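Local structure of type IV secretion system protein VirB11 (Brucella suis, 2GZA) at residues C[154-157]-C[158-162]; C[168-171]-C[172-176]; C[190-193]-C[194-198]. The protein hydrolyses ATP as a hexameric P-loop ATPase of the VirB type IV secretion system, a virulence machine of this bacterium. All coordinates share one frame; numbering follows the deposited sequence.

Interaction 1. Residues C[154-157]-C[158-162]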
ATOM      1  N   GLU C 154      25.034  28.105 -22.331  1.00 45.31           N
ATOM      2  CA  GLU C 154      24.613  29.059 -23.358  1.00 44.51           C
ATOM      3  C   GLU C 154      23.126  29.379 -23.211  1.00 44.00           C
ATOM      4  O   GLU C 154      22.733  30.544 -23.218  1.00 43.85           O
ATOM      5  CB  GLU C 154      24.909  28.542 -24.761  1.00 44.48           C
ATOM      6  CG  GLU C 154      24.397  29.470 -25.849  1.00 44.33           C
ATOM      7  CD  GLU C 154      24.559  28.905 -27.235  1.00 44.50           C
ATOM      8  OE1 GLU C 154      25.228  27.860 -27.390  1.00 44.72           O
ATOM      9  OE2 GLU C 154      24.021  29.518 -28.176  1.00 44.60           O
ATOM     10  N   LEU C 155      22.311  28.337 -23.074  1.00 43.37           N
ATOM     11  CA  LEU C 155      20.882  28.493 -22.835  1.00 42.76           C
ATOM     12  C   LEU C 155      20.591  29.237 -21.540  1.00 42.55           C
ATOM     13  O   LEU C 155      19.737  30.127 -21.503  1.00 42.38           O
ATOM     14  CB  LEU C 155      20.196  27.133 -22.811  1.00 42.58           C
ATOM     15  CG  LEU C 155      19.777  26.592 -24.165  1.00 42.19           C
ATOM     16  CD1 LEU C 155      19.354  25.144 -24.052  1.00 41.46           C
ATOM     17  CD2 LEU C 155      18.672  27.455 -24.751  1.00 42.15           C
ATOM     18  N   LEU C 156      21.311  28.871 -20.488  1.00 42.32           N
ATOM     19  CA  LEU C 156      21.130  29.464 -19.174  1.00 42.19           C
ATOM     20  C   LEU C 156      21.488  30.945 -19.169  1.00 42.21           C
ATOM     21  O   LEU C 156      20.840  31.733 -18.484  1.00 42.38           O
ATOM     22  CB  LEU C 156      21.941  28.695 -18.132  1.00 42.21           C
ATOM     23  CG  LEU C 156      21.519  28.679 -16.657  1.00 42.31           C
ATOM     24  CD1 LEU C 156      20.006  28.563 -16.459  1.00 42.56           C
ATOM     25  CD2 LEU C 156      22.228  27.540 -15.944  1.00 41.91           C
ATOM     26  N   ALA C 157      22.504  31.320 -19.942  1.00 42.21           N
ATOM     27  CA  ALA C 157      22.886  32.728 -20.087  1.00 42.19           C
ATOM     28  C   ALA C 157      21.824  33.540 -20.829  1.00 42.14           C
ATOM     29  O   ALA C 157      21.509  34.659 -20.422  1.00 41.99           O
ATOM     30  CB  ALA C 157      24.248  32.855 -20.775  1.00 42.22           C
ATOM     31  N   LEU C 158      21.281  32.973 -21.908  1.00 42.18           N
ATOM     32  CA  LEU C 158      20.219  33.619 -22.684  1.00 42.15           C
ATOM     33  C   LEU C 158      18.975  33.882 -21.842  1.00 42.31           C
ATOM     34  O   LEU C 158      18.369  34.952 -21.943  1.00 42.34           O
ATOM     35  CB  LEU C 158      19.856  32.794 -23.920  1.00 42.00           C
ATOM     36  CG  LEU C 158      20.776  32.910 -25.138  1.00 41.75           C
ATOM     37  CD1 LEU C 158      20.514  31.776 -26.115  1.00 41.15           C
ATOM     38  CD2 LEU C 158      20.621  34.260 -25.825  1.00 41.19           C
ATOM     39  N   LYS C 159      18.617  32.912 -21.005  1.00 42.41           N
ATOM     40  CA  LYS C 159      17.512  33.071 -20.059  1.00 42.64           C
ATOM     41  C   LYS C 159      17.824  34.177 -19.054  1.00 42.68           C
ATOM     42  O   LYS C 159      16.974  35.027 -18.779  1.00 42.71           O
ATOM     43  CB  LYS C 159      17.215  31.763 -19.321  1.00 42.73           C
ATOM     44  CG  LYS C 159      15.884  31.767 -18.564  1.00 43.01           C
ATOM     45  CD  LYS C 159      15.589  30.419 -17.906  1.00 43.68           C
ATOM     46  CE  LYS C 159      15.719  30.467 -16.386  1.00 44.03           C
ATOM     47  NZ  LYS C 159      17.136  30.453 -15.909  1.00 44.38           N
ATOM     48  N   GLU C 160      19.042  34.174 -18.518  1.00 42.67           N
ATOM     49  CA  GLU C 160      19.406  35.179 -17.527  1.00 42.71           C
ATOM     50  C   GLU C 160      19.679  36.558 -18.121  1.00 42.38           C
ATOM     51  O   GLU C 160      19.542  37.557 -17.425  1.00 42.38           O
ATOM     52  CB  GLU C 160      20.519  34.694 -16.604  1.00 42.88           C
ATOM     53  CG  GLU C 160      19.970  33.974 -15.372  1.00 44.04           C
ATOM     54  CD  GLU C 160      20.848  32.811 -14.922  1.00 45.51           C
ATOM     55  OE1 GLU C 160      22.039  33.037 -14.606  1.00 45.56           O
ATOM     56  OE2 GLU C 160      20.339  31.669 -14.881  1.00 45.86           O
ATOM     57  N   ALA C 161      20.023  36.610 -19.407  1.00 42.02           N
ATOM     58  CA  ALA C 161      20.118  37.876 -20.130  1.00 41.65           C
ATOM     59  C   ALA C 161      18.728  38.417 -20.491  1.00 41.40           C
ATOM     60  O   ALA C 161      18.580  39.567 -20.898  1.00 41.33           O
ATOM     61  CB  ALA C 161      20.980  37.718 -21.376  1.00 41.61           C
ATOM     62  N   GLY C 162      17.716  37.571 -20.348  1.00 41.22           N
ATOM     63  CA  GLY C 162      16.340  37.951 -20.637  1.00 40.87           C
ATOM     64  C   GLY C 162      15.949  37.877 -22.099  1.00 40.69           C
ATOM     65  O   GLY C 162      14.875  38.349 -22.467  1.00 40.65           O
TER
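L156 meets K159 and E160 one turn further on in a local, helix-end contact on the surface of the chain, in the last turns of helix 153-160. The backbone carries most of it: L158, K159, E160 and A161 each donate an N-H to the carbonyl four residues back, the last of these running from A161 N to A157 O at 2.7 Å. L156 does the touching through CD1. Its CG lies anti to the backbone N (chi1 -154°), which lays the branch alongside the two charged chains, all pointing the same way. L156 CD1 sits 3.5 Å from K159 NZ and 3.5 Å from E160 OE2. The two charged ends form a salt bridge, K159 NZ to E160 OE2 at 3.6 Å. The helix closes in a Schellman motif at G162, whose positive phi suits glycine and whose N reaches back to K159 O at 3.1 Å. L155 packs on F167 and L174, and the E154 carboxylate forms a salt bridge with R170 of helix 164-173. L156 and K159 also touch Y345 of strand 339-345, and the long K159-E160 ion pair, lying beside an apolar methyl, probably adds only modestly to stability.

Interaction 2. Residues C[168-171]-C[172-176]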
ATOM      1  N   LEU C 168      14.355  30.340 -26.842  1.00 36.43           N
ATOM      2  CA  LEU C 168      13.416  29.372 -27.378  1.00 36.10           C
ATOM      3  C   LEU C 168      13.896  28.791 -28.696  1.00 36.18           C
ATOM      4  O   LEU C 168      13.794  27.579 -28.896  1.00 36.16           O
ATOM      5  CB  LEU C 168      12.012  29.976 -27.500  1.00 35.93           C
ATOM      6  CG  LEU C 168      11.289  30.309 -26.185  1.00 35.56           C
ATOM      7  CD1 LEU C 168       9.933  30.919 -26.460  1.00 35.50           C
ATOM      8  CD2 LEU C 168      11.140  29.100 -25.282  1.00 34.77           C
ATOM      9  N   ARG C 169      14.432  29.645 -29.572  1.00 36.09           N
ATOM     10  CA  ARG C 169      15.030  29.192 -30.830  1.00 36.31           C
ATOM     11  C   ARG C 169      16.186  28.222 -30.583  1.00 36.19           C
ATOM     12  O   ARG C 169      16.251  27.150 -31.194  1.00 36.27           O
ATOM     13  CB  ARG C 169      15.517  30.363 -31.685  1.00 36.39           C
ATOM     14  CG  ARG C 169      16.305  29.904 -32.926  1.00 37.13           C
ATOM     15  CD  ARG C 169      16.767  31.047 -33.803  1.00 38.00           C
ATOM     16  NE  ARG C 169      15.677  31.563 -34.617  1.00 39.94           N
ATOM     17  CZ  ARG C 169      15.151  32.779 -34.495  1.00 41.19           C
ATOM     18  NH1 ARG C 169      15.621  33.640 -33.596  1.00 41.60           N
ATOM     19  NH2 ARG C 169      14.155  33.138 -35.290  1.00 42.12           N
ATOM     20  N   ARG C 170      17.089  28.597 -29.683  1.00 35.95           N
ATOM     21  CA  ARG C 170      18.224  27.744 -29.352  1.00 36.02           C
ATOM     22  C   ARG C 170      17.795  26.424 -28.727  1.00 35.94           C
ATOM     23  O   ARG C 170      18.335  25.374 -29.077  1.00 36.16           O
ATOM     24  CB  ARG C 170      19.230  28.466 -28.449  1.00 36.06           C
ATOM     25  CG  ARG C 170      20.129  29.476 -29.176  1.00 36.32           C
ATOM     26  CD  ARG C 170      20.980  28.827 -30.272  1.00 36.67           C
ATOM     27  NE  ARG C 170      22.122  28.083 -29.741  1.00 36.56           N
ATOM     28  CZ  ARG C 170      22.707  27.046 -30.341  1.00 35.75           C
ATOM     29  NH1 ARG C 170      22.259  26.589 -31.503  1.00 35.02           N
ATOM     30  NH2 ARG C 170      23.740  26.453 -29.763  1.00 35.25           N
ATOM     31  N   ALA C 171      16.818  26.482 -27.822  1.00 35.74           N
ATOM     32  CA  ALA C 171      16.299  25.286 -27.157  1.00 35.53           C
ATOM     33  C   ALA C 171      15.797  24.243 -28.150  1.00 35.39           C
ATOM     34  O   ALA C 171      16.069  23.058 -27.979  1.00 35.26           O
ATOM     35  CB  ALA C 171      15.213  25.650 -26.157  1.00 35.41           C
ATOM     36  N   VAL C 172      15.089  24.698 -29.185  1.00 35.38           N
ATOM     37  CA  VAL C 172      14.598  23.822 -30.253  1.00 35.43           C
ATOM     38  C   VAL C 172      15.757  23.270 -31.085  1.00 35.62           C
ATOM     39  O   VAL C 172      15.759  22.097 -31.454  1.00 35.57           O
ATOM     40  CB  VAL C 172      13.582  24.536 -31.183  1.00 35.35           C
ATOM     41  CG1 VAL C 172      13.126  23.603 -32.281  1.00 35.05           C
ATOM     42  CG2 VAL C 172      12.372  25.048 -30.397  1.00 35.05           C
ATOM     43  N   GLN C 173      16.738  24.122 -31.364  1.00 36.02           N
ATOM     44  CA  GLN C 173      17.911  23.746 -32.162  1.00 36.39           C
ATOM     45  C   GLN C 173      18.770  22.760 -31.402  1.00 36.44           C
ATOM     46  O   GLN C 173      19.348  21.846 -31.984  1.00 36.56           O
ATOM     47  CB  GLN C 173      18.738  24.978 -32.515  1.00 36.23           C
ATOM     48  CG  GLN C 173      18.073  25.887 -33.529  1.00 36.69           C
ATOM     49  CD  GLN C 173      18.833  27.178 -33.778  1.00 37.35           C
ATOM     50  OE1 GLN C 173      18.553  27.889 -34.741  1.00 38.06           O
ATOM     51  NE2 GLN C 173      19.795  27.485 -32.918  1.00 37.34           N
ATOM     52  N   LEU C 174      18.826  22.961 -30.090  1.00 36.65           N
ATOM     53  CA  LEU C 174      19.562  22.102 -29.171  1.00 36.94           C
ATOM     54  C   LEU C 174      18.725  20.919 -28.684  1.00 37.18           C
ATOM     55  O   LEU C 174      19.108  20.224 -27.741  1.00 37.07           O
ATOM     56  CB  LEU C 174      20.060  22.923 -27.978  1.00 36.75           C
ATOM     57  CG  LEU C 174      21.494  23.472 -27.952  1.00 36.98           C
ATOM     58  CD1 LEU C 174      22.165  23.486 -29.323  1.00 37.05           C
ATOM     59  CD2 LEU C 174      21.512  24.864 -27.322  1.00 36.92           C
ATOM     60  N   GLU C 175      17.573  20.718 -29.318  1.00 37.54           N
ATOM     61  CA  GLU C 175      16.735  19.536 -29.106  1.00 37.93           C
ATOM     62  C   GLU C 175      16.284  19.326 -27.660  1.00 37.46           C
ATOM     63  O   GLU C 175      16.130  18.197 -27.211  1.00 37.57           O
ATOM     64  CB  GLU C 175      17.426  18.282 -29.662  1.00 38.25           C
ATOM     65  CG  GLU C 175      17.636  18.348 -31.170  1.00 40.77           C
ATOM     66  CD  GLU C 175      18.527  17.242 -31.698  1.00 44.08           C
ATOM     67  OE1 GLU C 175      19.175  16.542 -30.882  1.00 45.29           O
ATOM     68  OE2 GLU C 175      18.575  17.076 -32.936  1.00 45.31           O
ATOM     69  N   ARG C 176      16.066  20.422 -26.941  1.00 37.06           N
ATOM     70  CA  ARG C 176      15.485  20.363 -25.601  1.00 36.65           C
ATOM     71  C   ARG C 176      14.034  19.925 -25.683  1.00 36.07           C
ATOM     72  O   ARG C 176      13.324  20.285 -26.620  1.00 36.31           O
ATOM     73  CB  ARG C 176      15.533  21.735 -24.907  1.00 36.75           C
ATOM     74  CG  ARG C 176      16.901  22.388 -24.770  1.00 37.67           C
ATOM     75  CD  ARG C 176      17.888  21.554 -23.973  1.00 39.12           C
ATOM     76  NE  ARG C 176      18.668  20.683 -24.854  1.00 41.22           N
ATOM     77  CZ  ARG C 176      19.330  19.597 -24.461  1.00 41.85           C
ATOM     78  NH1 ARG C 176      19.311  19.227 -23.188  1.00 41.60           N
ATOM     79  NH2 ARG C 176      20.002  18.876 -25.347  1.00 41.98           N
TER
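R170 folds back along the end of helix 164-173 to meet Q173 and L174, the residues three and four places on. From CB, its CG stands anti to the carbonyl carbon (chi1 -77°), and further bends at chi2 and chi3 curl the chain toward the C-terminal turn. CG packs on L158 of the preceding helix 153-160. CD comes next, close to the amide end of Q173, whose chain crosses that of R170 at about a right angle. NE pairs with the E154 carboxylate in a salt bridge. The guanidinium then spreads beside L174: CZ is 3.7 Å from L174 CD1, and NH2 lies 3.4 Å from the same methyl. NH1 lies at the guanidinium edge beside the amide end of Q173. L174 CD2 sits 3.5 Å above the guanidinium plane, offset toward its rim, so that an apolar methyl covers one face.

Beneath this, L174 N donates to R170 O at 2.7 Å. A second arginine finishes the turn: R176 grips L174 O side-on, with NE at 3.0 Å and NH2 at 2.9 Å, the oxygen lying close to the guanidinium plane. R169 looks elsewhere, to E198 and to E130 of a neighbouring subunit. R176 N bonds to A171 O at 2.8 Å, and E175 N reaches V172 O weakly at 3.1 Å. With E175 at positive phi as the C-prime residue, this is the Schellman motif that ends the helix just before strand 178-182.

Interaction 3. Residues C[190-193]-C[194-198]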
ATOM      1  N   THR C 190      -0.503  27.702 -31.198  1.00 37.31           N
ATOM      2  CA  THR C 190       0.145  28.653 -32.087  1.00 37.01           C
ATOM      3  C   THR C 190       1.627  28.802 -31.755  1.00 36.83           C
ATOM      4  O   THR C 190       2.464  28.779 -32.653  1.00 36.76           O
ATOM      5  CB  THR C 190      -0.563  30.028 -32.075  1.00 37.13           C
ATOM      6  OG1 THR C 190      -1.976  29.840 -32.200  1.00 37.51           O
ATOM      7  CG2 THR C 190      -0.076  30.896 -33.222  1.00 36.60           C
ATOM      8  N   LEU C 191       1.948  28.937 -30.471  1.00 36.73           N
ATOM      9  CA  LEU C 191       3.345  29.004 -30.047  1.00 36.66           C
ATOM     10  C   LEU C 191       4.082  27.703 -30.390  1.00 36.91           C
ATOM     11  O   LEU C 191       5.220  27.719 -30.869  1.00 36.84           O
ATOM     12  CB  LEU C 191       3.455  29.311 -28.555  1.00 36.47           C
ATOM     13  CG  LEU C 191       4.865  29.377 -27.962  1.00 36.43           C
ATOM     14  CD1 LEU C 191       5.728  30.422 -28.675  1.00 36.34           C
ATOM     15  CD2 LEU C 191       4.798  29.657 -26.470  1.00 35.91           C
ATOM     16  N   MET C 192       3.421  26.579 -30.152  1.00 37.14           N
ATOM     17  CA  MET C 192       3.981  25.271 -30.474  1.00 37.66           C
ATOM     18  C   MET C 192       4.341  25.216 -31.960  1.00 37.53           C
ATOM     19  O   MET C 192       5.424  24.747 -32.325  1.00 37.41           O
ATOM     20  CB  MET C 192       3.008  24.158 -30.055  1.00 37.58           C
ATOM     21  CG  MET C 192       3.479  22.736 -30.291  1.00 38.60           C
ATOM     22  SD  MET C 192       2.638  21.478 -29.268  1.00 41.41           S
ATOM     23  CE  MET C 192       0.929  22.029 -29.333  1.00 39.77           C
ATOM     24  N   LYS C 193       3.448  25.728 -32.805  1.00 37.47           N
ATOM     25  CA  LYS C 193       3.702  25.804 -34.248  1.00 37.44           C
ATOM     26  C   LYS C 193       4.842  26.762 -34.595  1.00 37.21           C
ATOM     27  O   LYS C 193       5.619  26.492 -35.511  1.00 37.25           O
ATOM     28  CB  LYS C 193       2.436  26.193 -35.015  1.00 37.57           C
ATOM     29  CG  LYS C 193       1.398  25.089 -35.088  1.00 38.65           C
ATOM     30  CD  LYS C 193       0.558  25.176 -36.356  1.00 40.36           C
ATOM     31  CE  LYS C 193      -0.591  26.156 -36.213  1.00 41.87           C
ATOM     32  NZ  LYS C 193      -1.611  25.967 -37.283  1.00 42.50           N
ATOM     33  N   ALA C 194       4.937  27.870 -33.865  1.00 36.87           N
ATOM     34  CA  ALA C 194       6.044  28.801 -34.042  1.00 36.63           C
ATOM     35  C   ALA C 194       7.363  28.117 -33.712  1.00 36.47           C
ATOM     36  O   ALA C 194       8.345  28.285 -34.421  1.00 36.52           O
ATOM     37  CB  ALA C 194       5.852  30.039 -33.179  1.00 36.58           C
ATOM     38  N   LEU C 195       7.373  27.340 -32.636  1.00 36.53           N
ATOM     39  CA  LEU C 195       8.571  26.620 -32.203  1.00 36.48           C
ATOM     40  C   LEU C 195       8.977  25.510 -33.167  1.00 36.61           C
ATOM     41  O   LEU C 195      10.164  25.213 -33.324  1.00 36.69           O
ATOM     42  CB  LEU C 195       8.387  26.042 -30.796  1.00 36.30           C
ATOM     43  CG  LEU C 195       8.310  27.015 -29.617  1.00 35.85           C
ATOM     44  CD1 LEU C 195       7.945  26.274 -28.347  1.00 35.11           C
ATOM     45  CD2 LEU C 195       9.610  27.788 -29.433  1.00 35.13           C
ATOM     46  N   MET C 196       7.987  24.900 -33.808  1.00 36.83           N
ATOM     47  CA  MET C 196       8.219  23.838 -34.782  1.00 36.92           C
ATOM     48  C   MET C 196       8.897  24.355 -36.044  1.00 37.05           C
ATOM     49  O   MET C 196       9.616  23.607 -36.714  1.00 37.23           O
ATOM     50  CB  MET C 196       6.910  23.136 -35.126  1.00 36.91           C
ATOM     51  CG  MET C 196       6.527  22.011 -34.177  1.00 37.03           C
ATOM     52  SD  MET C 196       4.745  21.679 -34.085  1.00 37.64           S
ATOM     53  CE  MET C 196       4.287  21.566 -35.804  1.00 36.94           C
ATOM     54  N   GLN C 197       8.678  25.627 -36.362  1.00 37.16           N
ATOM     55  CA  GLN C 197       9.327  26.243 -37.517  1.00 37.32           C
ATOM     56  C   GLN C 197      10.833  26.405 -37.303  1.00 37.25           C
ATOM     57  O   GLN C 197      11.579  26.638 -38.245  1.00 37.27           O
ATOM     58  CB  GLN C 197       8.661  27.575 -37.862  1.00 37.35           C
ATOM     59  CG  GLN C 197       7.254  27.443 -38.440  1.00 38.28           C
ATOM     60  CD  GLN C 197       7.192  26.537 -39.665  1.00 39.39           C
ATOM     61  OE1 GLN C 197       6.495  25.524 -39.663  1.00 39.62           O
ATOM     62  NE2 GLN C 197       7.930  26.894 -40.709  1.00 39.65           N
ATOM     63  N   GLU C 198      11.270  26.262 -36.056  1.00 37.29           N
ATOM     64  CA  GLU C 198      12.686  26.351 -35.699  1.00 37.36           C
ATOM     65  C   GLU C 198      13.416  25.015 -35.837  1.00 37.30           C
ATOM     66  O   GLU C 198      14.643  24.965 -35.750  1.00 37.33           O
ATOM     67  CB  GLU C 198      12.859  26.888 -34.275  1.00 37.31           C
ATOM     68  CG  GLU C 198      12.234  28.254 -34.017  1.00 38.05           C
ATOM     69  CD  GLU C 198      12.718  29.336 -34.972  1.00 39.37           C
ATOM     70  OE1 GLU C 198      11.880  30.167 -35.385  1.00 40.26           O
ATOM     71  OE2 GLU C 198      13.927  29.363 -35.309  1.00 39.80           O
TER
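L191 and L195 lie one turn apart, side chain against side chain, on the inner side of helix 188-196, the helix that follows the P-loop (Walker A) in this P-loop NTPase fold. The predicted ATP-binding residues run into its first turn, and a sulfate ion bound at the P-loop lies about 5 Å from the side chain of T190.

The tightly packed side faces the central sheet. L191 CD1 approaches L195 CG at 4.4 Å, and the two leucines reach strand 178-182 together: L191 rests on V180, and L195 on both I178 and V180. L191 also touches V326 and V328 of strand 324-331, while L195 continues onto L168 and V172 of helix 164-173. The CG of L195 is set anti to its carbonyl carbon (chi1 -69°), which brings it back over the preceding turn to 3.4 Å from L191 O. That same oxygen takes the backbone N-H of L195 at 2.8 Å. On another flank the two methionines meet: their side chains run at a slant to each other, and M196 also packs on L214 and L216.

The remaining side is looser within the helix and more polar. K193 and Q197 have little side-chain contact with each other and turn their polar ends away from the helix to other parts of the chain, K193 NZ to E213 O and Q197 NE2 to D218 OD2. A194 packs against R127 of a neighbouring subunit, so this flank belongs partly to the assembly. The backbone slackens as well: Q197 N to K193 O is a 3.3 Å bond, with an N-H...O angle of only 138°. Near this end M196 SD settles 4.1 Å from M192 CG and 3.6 Å from M192 O.

The three contacts follow one another along the chain and pack in a row. Interactions 1 and 2, with centres 12 Å apart, are joined by the salt bridge from E154 OE2 to R170 NE at 2.8 Å and by L155 CD1 against R176 CG at 3.8 Å. Interaction 2 joins interaction 3, 11 Å away between centres, through R169 NE and E198 OE2 at 2.9 Å and through V172 beside L195. Interactions 1 and 3 do not touch, their nearest atoms about 10 Å apart. Interaction 3 adjoins the P-loop and its sulfate, whereas interaction 1 is remote from the predicted ATP site. Interactions 2 and 3 both border the same neighbouring subunit.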